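Local coordinates for peptidoglycan synthetase penicillin-binding protein 3 (Bifidobacterium adolescentis, PDB 4YE5) that probably binds penicillin and, as a member of the transpeptidase family, probably cross-links peptidoglycan in cell-wall synthesis, at residues Q460-E470 with P557-N565; Y481-A490 with I502-D513. All coordinates share one frame; numbering follows the deposited sequence.

Contact 1: residues Q460-E470 with P557-N565; sequences QMLNAMESSAE and PRTDAIPVN
Asn-463 and Arg-558 carry most of the polar contact between helix residues 460-470 and the loop 557-565. The Asn-463 amide is held at both ends. Its ND2 donates to Asp-560 O (2.8 Å), which lies in the amide plane. Its OD1 accepts from Ile-562 N in a nearly straight bond (2.9 Å, 167° at the hydrogen). The two bonds fix which way the amide is turned. Arg-558 NH2 adds a weak bond to the same OD1. Water 2 links Asn-463 ND2 with Asp-560 OD2, and water 3 donates to Ile-562 O.

Arg-558 CG lies opposite the backbone N (chi1 -170°), and the chain runs on extended to NE, which carries the guanidinium to the helix. NH2 gives Ser-467 OG a good bond in the guanidinium plane (3.0 Å), and NH1 gives the same oxygen a weak one.

The charges form a network. The Glu-466 carboxylate is stacked on the guanidinium, the planes 6° apart, so its long salt bridge to NE rests on charge alone; its stronger partner is Arg-482. Glu-470 OE2 takes a weak bond and salt bridge from Arg-558 NH1 (3.2 Å) at the edge, its carboxylate nearly perpendicular. The opposite face of the guanidinium carries Ala-561 CB.

Few contacts are plain van der Waals. Ile-562 CD1 lies against the Asn-463 amide at CG (3.5 Å), and Val-564 CG1 meets Ser-467 CB (3.7 Å).

This is a C-terminal tail laid along the outer side of helix 455-470 in the transpeptidase domain. The tail's arginine reaches onto the helix, and a helix asparagine bonds to the tail's backbone.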
loop_
_atom_site.group_PDB
_atom_site.type_symbol
_atom_site.label_atom_id
_atom_site.label_comp_id
_atom_site.label_asym_id
_atom_site.label_seq_id
_atom_site.Cartn_x
_atom_site.Cartn_y
_atom_site.Cartn_z
ATOM N N GLN A 460 -19.126 3.875 -25.030
ATOM C CA GLN A 460 -19.809 5.161 -25.200
ATOM C C GLN A 460 -19.416 6.143 -24.103
ATOM O O GLN A 460 -19.275 7.341 -24.355
ATOM C CB GLN A 460 -21.326 4.958 -25.233
ATOM C CG GLN A 460 -21.772 4.195 -26.476
ATOM C CD GLN A 460 -23.235 3.760 -26.444
ATOM O OE1 GLN A 460 -23.944 3.955 -25.459
ATOM N NE2 GLN A 460 -23.683 3.157 -27.534
HETATM N N MSE A 461 -19.230 5.634 -22.888
HETATM C CA MSE A 461 -18.808 6.477 -21.768
HETATM C C MSE A 461 -17.344 6.930 -21.931
HETATM O O MSE A 461 -16.983 8.042 -21.588
HETATM C CB MSE A 461 -18.983 5.732 -20.440
HETATM C CG MSE A 461 -20.430 5.527 -20.011
HETATM SE SE MSE A 461 -21.373 7.211 -19.906
HETATM C CE MSE A 461 -20.280 8.112 -18.590
ATOM N N LEU A 462 -16.500 6.055 -22.457
ATOM C CA LEU A 462 -15.111 6.413 -22.729
ATOM C C LEU A 462 -15.065 7.543 -23.765
ATOM O O LEU A 462 -14.294 8.506 -23.641
ATOM C CB LEU A 462 -14.375 5.178 -23.273
ATOM C CG LEU A 462 -12.860 5.221 -23.420
ATOM C CD1 LEU A 462 -12.195 5.427 -22.074
ATOM C CD2 LEU A 462 -12.371 3.914 -24.039
ATOM N N ASN A 463 -15.896 7.403 -24.794
ATOM C CA ASN A 463 -16.065 8.419 -25.824
ATOM C C ASN A 463 -16.527 9.766 -25.212
ATOM O O ASN A 463 -15.986 10.823 -25.527
ATOM C CB ASN A 463 -17.062 7.897 -26.865
ATOM C CG ASN A 463 -17.174 8.791 -28.097
ATOM O OD1 ASN A 463 -17.340 10.006 -27.992
ATOM N ND2 ASN A 463 -17.104 8.179 -29.275
ATOM N N ALA A 464 -17.511 9.724 -24.321
ATOM C CA ALA A 464 -17.983 10.952 -23.658
ATOM C C ALA A 464 -16.913 11.531 -22.726
ATOM O O ALA A 464 -16.786 12.759 -22.600
ATOM C CB ALA A 464 -19.287 10.689 -22.892
HETATM N N MSE A 465 -16.139 10.657 -22.077
HETATM C CA MSE A 465 -15.021 11.106 -21.238
HETATM C C MSE A 465 -13.884 11.728 -22.053
HETATM O O MSE A 465 -13.194 12.639 -21.588
HETATM C CB MSE A 465 -14.474 9.985 -20.335
HETATM C CG MSE A 465 -15.446 9.533 -19.252
HETATM SE SE MSE A 465 -14.634 8.196 -18.106
HETATM C CE MSE A 465 -13.246 9.339 -17.285
ATOM N N GLU A 466 -13.689 11.238 -23.267
ATOM C CA GLU A 466 -12.711 11.851 -24.138
ATOM C C GLU A 466 -13.180 13.260 -24.545
ATOM O O GLU A 466 -12.374 14.198 -24.597
ATOM C CB GLU A 466 -12.406 10.964 -25.365
ATOM C CG GLU A 466 -11.529 11.675 -26.385
ATOM C CD GLU A 466 -10.760 10.733 -27.310
ATOM O OE1 GLU A 466 -11.062 9.520 -27.340
ATOM O OE2 GLU A 466 -9.846 11.224 -28.007
ATOM N N SER A 467 -14.479 13.419 -24.808
ATOM C CA SER A 467 -15.018 14.764 -25.044
ATOM C C SER A 467 -14.855 15.619 -23.780
ATOM O O SER A 467 -14.527 16.805 -23.862
ATOM C CB SER A 467 -16.491 14.720 -25.484
ATOM O OG SER A 467 -16.611 14.081 -26.743
ATOM N N SER A 468 -15.052 15.015 -22.611
ATOM C CA SER A 468 -14.858 15.745 -21.348
ATOM C C SER A 468 -13.395 16.222 -21.190
ATOM O O SER A 468 -13.163 17.332 -20.742
ATOM C CB SER A 468 -15.282 14.892 -20.127
ATOM O OG SER A 468 -16.666 14.508 -20.220
ATOM N N ALA A 469 -12.420 15.386 -21.563
ATOM C CA ALA A 469 -10.995 15.781 -21.511
ATOM C C ALA A 469 -10.688 16.931 -22.486
ATOM O O ALA A 469 -9.982 17.884 -22.154
ATOM C CB ALA A 469 -10.083 14.587 -21.835
ATOM N N GLU A 470 -11.213 16.830 -23.694
ATOM C CA GLU A 470 -10.983 17.870 -24.695
ATOM C C GLU A 470 -11.533 19.224 -24.250
ATOM O O GLU A 470 -11.040 20.265 -24.666
ATOM C CB GLU A 470 -11.596 17.473 -26.036
ATOM C CG GLU A 470 -10.867 16.326 -26.703
ATOM C CD GLU A 470 -11.432 16.020 -28.075
ATOM O OE1 GLU A 470 -12.414 16.692 -28.460
ATOM O OE2 GLU A 470 -10.906 15.110 -28.757
ATOM N N PRO A 557 -5.672 9.313 -34.818
ATOM C CA PRO A 557 -6.656 10.401 -34.830
ATOM C C PRO A 557 -8.035 9.945 -34.345
ATOM O O PRO A 557 -8.469 8.826 -34.634
ATOM C CB PRO A 557 -6.720 10.791 -36.316
ATOM C CG PRO A 557 -5.363 10.439 -36.857
ATOM C CD PRO A 557 -4.976 9.179 -36.113
ATOM N N ARG A 558 -8.705 10.805 -33.586
ATOM C CA ARG A 558 -10.081 10.560 -33.163
ATOM C C ARG A 558 -11.063 10.737 -34.336
ATOM O O ARG A 558 -11.115 11.802 -34.944
ATOM C CB ARG A 558 -10.443 11.514 -32.015
ATOM C CG ARG A 558 -11.766 11.180 -31.334
ATOM C CD ARG A 558 -12.129 12.190 -30.228
ATOM N NE ARG A 558 -13.294 11.713 -29.491
ATOM C CZ ARG A 558 -14.092 12.469 -28.749
ATOM N NH1 ARG A 558 -13.859 13.770 -28.618
ATOM N NH2 ARG A 558 -15.131 11.912 -28.138
ATOM N N THR A 559 -11.849 9.706 -34.649
ATOM C CA THR A 559 -12.771 9.799 -35.780
ATOM C C THR A 559 -14.226 9.522 -35.436
ATOM O O THR A 559 -15.078 9.567 -36.310
ATOM C CB THR A 559 -12.395 8.821 -36.922
ATOM O OG1 THR A 559 -12.441 7.473 -36.436
ATOM C CG2 THR A 559 -11.003 9.136 -37.490
ATOM N N ASP A 560 -14.522 9.207 -34.185
ATOM C CA ASP A 560 -15.878 8.767 -33.862
ATOM C C ASP A 560 -16.536 9.531 -32.706
ATOM O O ASP A 560 -17.342 8.960 -31.970
ATOM C CB ASP A 560 -15.884 7.260 -33.568
ATOM C CG ASP A 560 -15.030 6.888 -32.350
ATOM O OD1 ASP A 560 -14.277 7.750 -31.830
ATOM O OD2 ASP A 560 -15.104 5.711 -31.925
ATOM N N ALA A 561 -16.206 10.811 -32.552
ATOM C CA ALA A 561 -16.692 11.568 -31.397
ATOM C C ALA A 561 -18.215 11.575 -31.346
ATOM O O ALA A 561 -18.862 11.835 -32.342
ATOM C CB ALA A 561 -16.157 13.007 -31.425
ATOM N N ILE A 562 -18.789 11.278 -30.189
ATOM C CA ILE A 562 -20.229 11.392 -30.039
ATOM C C ILE A 562 -20.518 12.863 -29.756
ATOM O O ILE A 562 -19.856 13.464 -28.924
ATOM C CB ILE A 562 -20.748 10.470 -28.914
ATOM C CG1 ILE A 562 -20.551 8.999 -29.316
ATOM C CG2 ILE A 562 -22.227 10.737 -28.615
ATOM C CD1 ILE A 562 -20.621 8.026 -28.155
ATOM N N PRO A 563 -21.474 13.459 -30.489
ATOM C CA PRO A 563 -21.763 14.893 -30.328
ATOM C C PRO A 563 -22.141 15.282 -28.903
ATOM O O PRO A 563 -22.868 14.551 -28.213
ATOM C CB PRO A 563 -22.941 15.140 -31.300
ATOM C CG PRO A 563 -23.429 13.762 -31.702
ATOM C CD PRO A 563 -22.239 12.857 -31.595
ATOM N N VAL A 564 -21.639 16.431 -28.468
ATOM C CA VAL A 564 -21.904 16.929 -27.116
ATOM C C VAL A 564 -23.003 17.999 -27.115
ATOM O O VAL A 564 -23.513 18.404 -26.064
ATOM C CB VAL A 564 -20.622 17.510 -26.487
ATOM C CG1 VAL A 564 -19.732 16.388 -25.966
ATOM C CG2 VAL A 564 -19.864 18.386 -27.524
ATOM N N ASN A 565 -23.357 18.475 -28.297
ATOM C CA ASN A 565 -24.484 19.399 -28.407
ATOM C C ASN A 565 -25.328 19.109 -29.633
ATOM O O ASN A 565 -25.018 18.200 -30.403
ATOM C CB ASN A 565 -24.008 20.855 -28.400
ATOM C CG ASN A 565 -22.830 21.088 -29.323
ATOM O OD1 ASN A 565 -22.850 20.674 -30.481
ATOM N ND2 ASN A 565 -21.788 21.741 -28.808
HETATM O O HOH W 1 -18.447 12.415 -26.827
HETATM O O HOH W 2 -16.549 5.134 -29.257
HETATM O O HOH W 3 -18.054 15.497 -29.259
#

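Contact 2: residues Y481-A490 with I502-D513; sequences YRMAAKSGTA and IISDYSTIIPAD
The Tyr-506 ring has Lys-486 O over one face and Thr-508 OG1 at its edge, in plane; that hydroxyl is hydrogen-bonded to Thr-539. Ala-485 CB meets ring atom CE1 obliquely at 3.5 Å, and Ser-487 CB meets CD2 at 3.6 Å. With CG swung away from the backbone N (chi1 -157°), the ring leans over the facing strand. The Arg-482 guanidinium has Asp-513 CB over one face, 3.5 Å from NH1. The Asp-513 carboxylate is stacked with it, 20° from parallel; no N-H points at OD2, 4.1 Å from NH1, and the opposite charges are merely near. Arg-482 NE is in a salt bridge with Glu-466, and Asp-513 is hydrogen-bonded to Ser-555 and Ser-556.

The backbones pair as the two strands of an antiparallel beta hairpin. Ala-484, Lys-486, Gly-488 and Ala-490 form hydrogen-bonded pairs with Ile-509, Ser-507, Asp-505 and Ile-503. The bond from Ile-509 N to Ala-484 O is short and straight (2.7 Å, 172°). Beyond the strands, Ala-512 N donates to Arg-482 O (2.8 Å).

On one face Ala-484 CB packs on Ile-509 CB and Ala-512 CB, both at 4.1 Å. On the other, Met-483 CG meets Thr-508 CG2 (3.6 Å).

Lys-486, Ser-487 and Gly-488 probably form the K(T/S)G motif of this family, and Lys-486 NZ is hydrogen-bonded to Ser-287 of a likely SxxK motif. Strand 484-492 is an edge strand of the five-stranded antiparallel sheet, and strand 501-510 also pairs with 517-524. Helix 455-470 touches the Ala-484 face; helix 535-549 packs on the Tyr-506 face.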
loop_
_atom_site.group_PDB
_atom_site.type_symbol
_atom_site.label_atom_id
_atom_site.label_comp_id
_atom_site.label_asym_id
_atom_site.label_seq_id
_atom_site.Cartn_x
_atom_site.Cartn_y
_atom_site.Cartn_z
ATOM N N TYR A 481 -1.019 12.102 -27.323
ATOM C CA TYR A 481 -1.902 11.087 -26.745
ATOM C C TYR A 481 -3.306 11.585 -26.462
ATOM O O TYR A 481 -3.495 12.674 -25.911
ATOM C CB TYR A 481 -1.281 10.512 -25.461
ATOM C CG TYR A 481 0.080 9.870 -25.712
ATOM C CD1 TYR A 481 1.247 10.628 -25.683
ATOM C CD2 TYR A 481 0.187 8.518 -25.996
ATOM C CE1 TYR A 481 2.486 10.053 -25.928
ATOM C CE2 TYR A 481 1.432 7.935 -26.240
ATOM C CZ TYR A 481 2.570 8.706 -26.207
ATOM O OH TYR A 481 3.807 8.125 -26.443
ATOM N N ARG A 482 -4.289 10.769 -26.813
ATOM C CA ARG A 482 -5.682 11.066 -26.477
ATOM C C ARG A 482 -5.963 10.664 -25.036
ATOM O O ARG A 482 -5.473 9.631 -24.594
ATOM C CB ARG A 482 -6.606 10.319 -27.441
ATOM C CG ARG A 482 -6.502 10.849 -28.871
ATOM C CD ARG A 482 -7.109 9.905 -29.902
ATOM N NE ARG A 482 -8.471 9.489 -29.579
ATOM C CZ ARG A 482 -9.125 8.540 -30.248
ATOM N NH1 ARG A 482 -8.547 7.930 -31.283
ATOM N NH2 ARG A 482 -10.356 8.206 -29.898
HETATM N N MSE A 483 -6.740 11.480 -24.311
HETATM C CA MSE A 483 -7.119 11.183 -22.926
HETATM C C MSE A 483 -8.626 11.138 -22.779
HETATM O O MSE A 483 -9.343 11.870 -23.456
HETATM C CB MSE A 483 -6.597 12.267 -21.955
HETATM C CG MSE A 483 -5.081 12.205 -21.684
HETATM SE SE MSE A 483 -4.477 13.589 -20.427
HETATM C CE MSE A 483 -4.524 15.066 -21.616
ATOM N N ALA A 484 -9.099 10.293 -21.871
ATOM C CA ALA A 484 -10.502 10.293 -21.490
ATOM C C ALA A 484 -10.477 10.608 -20.007
ATOM O O ALA A 484 -9.842 9.887 -19.232
ATOM C CB ALA A 484 -11.132 8.941 -21.721
ATOM N N ALA A 485 -11.156 11.675 -19.605
ATOM C CA ALA A 485 -11.011 12.114 -18.220
ATOM C C ALA A 485 -12.231 12.834 -17.708
ATOM O O ALA A 485 -13.039 13.313 -18.491
ATOM C CB ALA A 485 -9.788 13.038 -18.107
ATOM N N LYS A 486 -12.333 12.953 -16.389
ATOM C CA LYS A 486 -13.340 13.808 -15.775
ATOM C C LYS A 486 -12.728 14.587 -14.629
ATOM O O LYS A 486 -11.870 14.066 -13.921
ATOM C CB LYS A 486 -14.532 12.985 -15.237
ATOM C CG LYS A 486 -15.745 12.940 -16.176
ATOM C CD LYS A 486 -16.383 14.308 -16.465
ATOM C CE LYS A 486 -17.191 14.789 -15.275
ATOM N NZ LYS A 486 -17.489 16.250 -15.308
ATOM N N SER A 487 -13.201 15.817 -14.426
ATOM C CA SER A 487 -12.811 16.629 -13.276
ATOM C C SER A 487 -13.950 16.785 -12.277
ATOM O O SER A 487 -15.122 16.603 -12.626
ATOM C CB SER A 487 -12.443 18.035 -13.739
ATOM O OG SER A 487 -13.580 18.649 -14.324
ATOM N N GLY A 488 -13.605 17.166 -11.042
ATOM C CA GLY A 488 -14.603 17.490 -10.038
ATOM C C GLY A 488 -14.027 18.373 -8.933
ATOM O O GLY A 488 -12.822 18.597 -8.884
ATOM N N THR A 489 -14.897 18.882 -8.067
ATOM C CA THR A 489 -14.500 19.531 -6.824
ATOM C C THR A 489 -15.529 19.125 -5.802
ATOM O O THR A 489 -16.637 18.701 -6.161
ATOM C CB THR A 489 -14.507 21.083 -6.905
ATOM O OG1 THR A 489 -15.831 21.537 -7.174
ATOM C CG2 THR A 489 -13.568 21.591 -8.007
ATOM N N ALA A 490 -15.174 19.277 -4.531
ATOM C CA ALA A 490 -16.081 18.986 -3.441
ATOM C C ALA A 490 -15.606 19.717 -2.203
ATOM O O ALA A 490 -14.397 19.888 -2.006
ATOM C CB ALA A 490 -16.120 17.479 -3.180
ATOM N N ILE A 502 -11.928 23.047 -0.289
ATOM C CA ILE A 502 -12.375 22.134 -1.328
ATOM C C ILE A 502 -11.230 21.223 -1.756
ATOM O O ILE A 502 -10.067 21.507 -1.476
ATOM C CB ILE A 502 -12.866 22.907 -2.582
ATOM C CG1 ILE A 502 -11.696 23.633 -3.238
ATOM C CG2 ILE A 502 -13.982 23.928 -2.214
ATOM C CD1 ILE A 502 -11.692 23.538 -4.761
ATOM N N ILE A 503 -11.565 20.110 -2.406
ATOM C CA ILE A 503 -10.579 19.347 -3.135
ATOM C C ILE A 503 -10.849 19.566 -4.612
ATOM O O ILE A 503 -11.994 19.831 -5.002
ATOM C CB ILE A 503 -10.664 17.844 -2.841
ATOM C CG1 ILE A 503 -12.113 17.386 -2.938
ATOM C CG2 ILE A 503 -10.114 17.557 -1.431
ATOM C CD1 ILE A 503 -12.278 15.996 -3.391
ATOM N N SER A 504 -9.784 19.484 -5.402
ATOM C CA SER A 504 -9.835 19.366 -6.854
ATOM C C SER A 504 -9.459 17.924 -7.184
ATOM O O SER A 504 -8.385 17.467 -6.792
ATOM C CB SER A 504 -8.787 20.305 -7.465
ATOM O OG SER A 504 -8.577 20.089 -8.854
ATOM N N ASP A 505 -10.329 17.199 -7.887
ATOM C CA ASP A 505 -9.998 15.831 -8.288
ATOM C C ASP A 505 -10.069 15.679 -9.790
ATOM O O ASP A 505 -10.743 16.452 -10.481
ATOM C CB ASP A 505 -10.798 14.736 -7.532
ATOM C CG ASP A 505 -12.316 14.818 -7.731
ATOM O OD1 ASP A 505 -12.802 15.747 -8.389
ATOM O OD2 ASP A 505 -13.048 13.934 -7.197
ATOM N N TYR A 506 -9.357 14.687 -10.300
ATOM C CA TYR A 506 -9.241 14.536 -11.737
ATOM C C TYR A 506 -8.767 13.126 -11.970
ATOM O O TYR A 506 -7.835 12.680 -11.319
ATOM C CB TYR A 506 -8.212 15.545 -12.291
ATOM C CG TYR A 506 -8.377 15.880 -13.778
ATOM C CD1 TYR A 506 -7.843 15.048 -14.775
ATOM C CD2 TYR A 506 -9.034 17.045 -14.181
ATOM C CE1 TYR A 506 -7.986 15.381 -16.163
ATOM C CE2 TYR A 506 -9.180 17.374 -15.552
ATOM C CZ TYR A 506 -8.651 16.541 -16.529
ATOM O OH TYR A 506 -8.802 16.878 -17.885
ATOM N N SER A 507 -9.423 12.418 -12.880
ATOM C CA SER A 507 -9.050 11.055 -13.159
ATOM C C SER A 507 -9.010 10.871 -14.672
ATOM O O SER A 507 -9.961 11.207 -15.383
ATOM C CB SER A 507 -10.021 10.085 -12.486
ATOM O OG SER A 507 -9.576 8.748 -12.646
ATOM N N THR A 508 -7.892 10.331 -15.144
ATOM C CA THR A 508 -7.609 10.238 -16.557
ATOM C C THR A 508 -7.323 8.798 -16.987
ATOM O O THR A 508 -6.584 8.068 -16.311
ATOM C CB THR A 508 -6.344 11.053 -16.901
ATOM O OG1 THR A 508 -6.542 12.419 -16.507
ATOM C CG2 THR A 508 -6.101 10.996 -18.412
ATOM N N ILE A 509 -7.895 8.411 -18.119
ATOM C CA ILE A 509 -7.598 7.128 -18.758
ATOM C C ILE A 509 -6.712 7.454 -19.943
ATOM O O ILE A 509 -7.053 8.317 -20.743
ATOM C CB ILE A 509 -8.886 6.468 -19.298
ATOM C CG1 ILE A 509 -9.829 6.132 -18.136
ATOM C CG2 ILE A 509 -8.537 5.240 -20.120
ATOM C CD1 ILE A 509 -11.310 5.894 -18.564
ATOM N N ILE A 510 -5.570 6.786 -20.060
ATOM C CA ILE A 510 -4.629 7.148 -21.110
ATOM C C ILE A 510 -3.865 5.911 -21.644
ATOM O O ILE A 510 -3.551 5.001 -20.879
ATOM C CB ILE A 510 -3.656 8.244 -20.578
ATOM C CG1 ILE A 510 -2.819 8.838 -21.717
ATOM C CG2 ILE A 510 -2.740 7.686 -19.467
ATOM C CD1 ILE A 510 -1.858 9.922 -21.258
ATOM N N PRO A 511 -3.657 5.820 -22.975
ATOM C CA PRO A 511 -4.313 6.648 -24.005
ATOM C C PRO A 511 -5.753 6.198 -24.219
ATOM O O PRO A 511 -6.034 5.001 -24.076
ATOM C CB PRO A 511 -3.479 6.406 -25.265
ATOM C CG PRO A 511 -2.707 5.099 -25.020
ATOM C CD PRO A 511 -2.646 4.892 -23.525
ATOM N N ALA A 512 -6.644 7.131 -24.556
ATOM C CA ALA A 512 -8.064 6.803 -24.712
ATOM C C ALA A 512 -8.331 5.711 -25.757
ATOM O O ALA A 512 -9.287 4.944 -25.632
ATOM C CB ALA A 512 -8.881 8.065 -25.054
ATOM N N ASP A 513 -7.495 5.639 -26.786
ATOM C CA ASP A 513 -7.787 4.725 -27.892
ATOM C C ASP A 513 -7.218 3.309 -27.692
ATOM O O ASP A 513 -7.451 2.427 -28.501
ATOM C CB ASP A 513 -7.376 5.329 -29.240
ATOM C CG ASP A 513 -5.949 5.854 -29.251
ATOM O OD1 ASP A 513 -5.481 6.421 -28.237
ATOM O OD2 ASP A 513 -5.292 5.716 -30.299
#

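Overall arrangement
Contact 2 is nested inside the chain loop closed by contact 1, and their centres are 13 Å apart. Helix 455-470 is followed in the chain by strand 484-492, and the two elements touch. Glu-466 OE2 makes a salt bridge with Arg-482 NE at 2.7 Å, so this carboxylate serves both contacts. A probable hydrogen bond joins Met-465 O to Ala-485 N at 3.0 Å, and Ala-469 CB packs on Met-483 O. Bound glycerol, probably from the crystallisation liquor, lies about 3 Å from the Glu-466 side chain and about 3 Å from that of Arg-482. Contact 2 reaches the probable active site through Lys-486, which bonds to Ser-287; contact 1 lies at the surface.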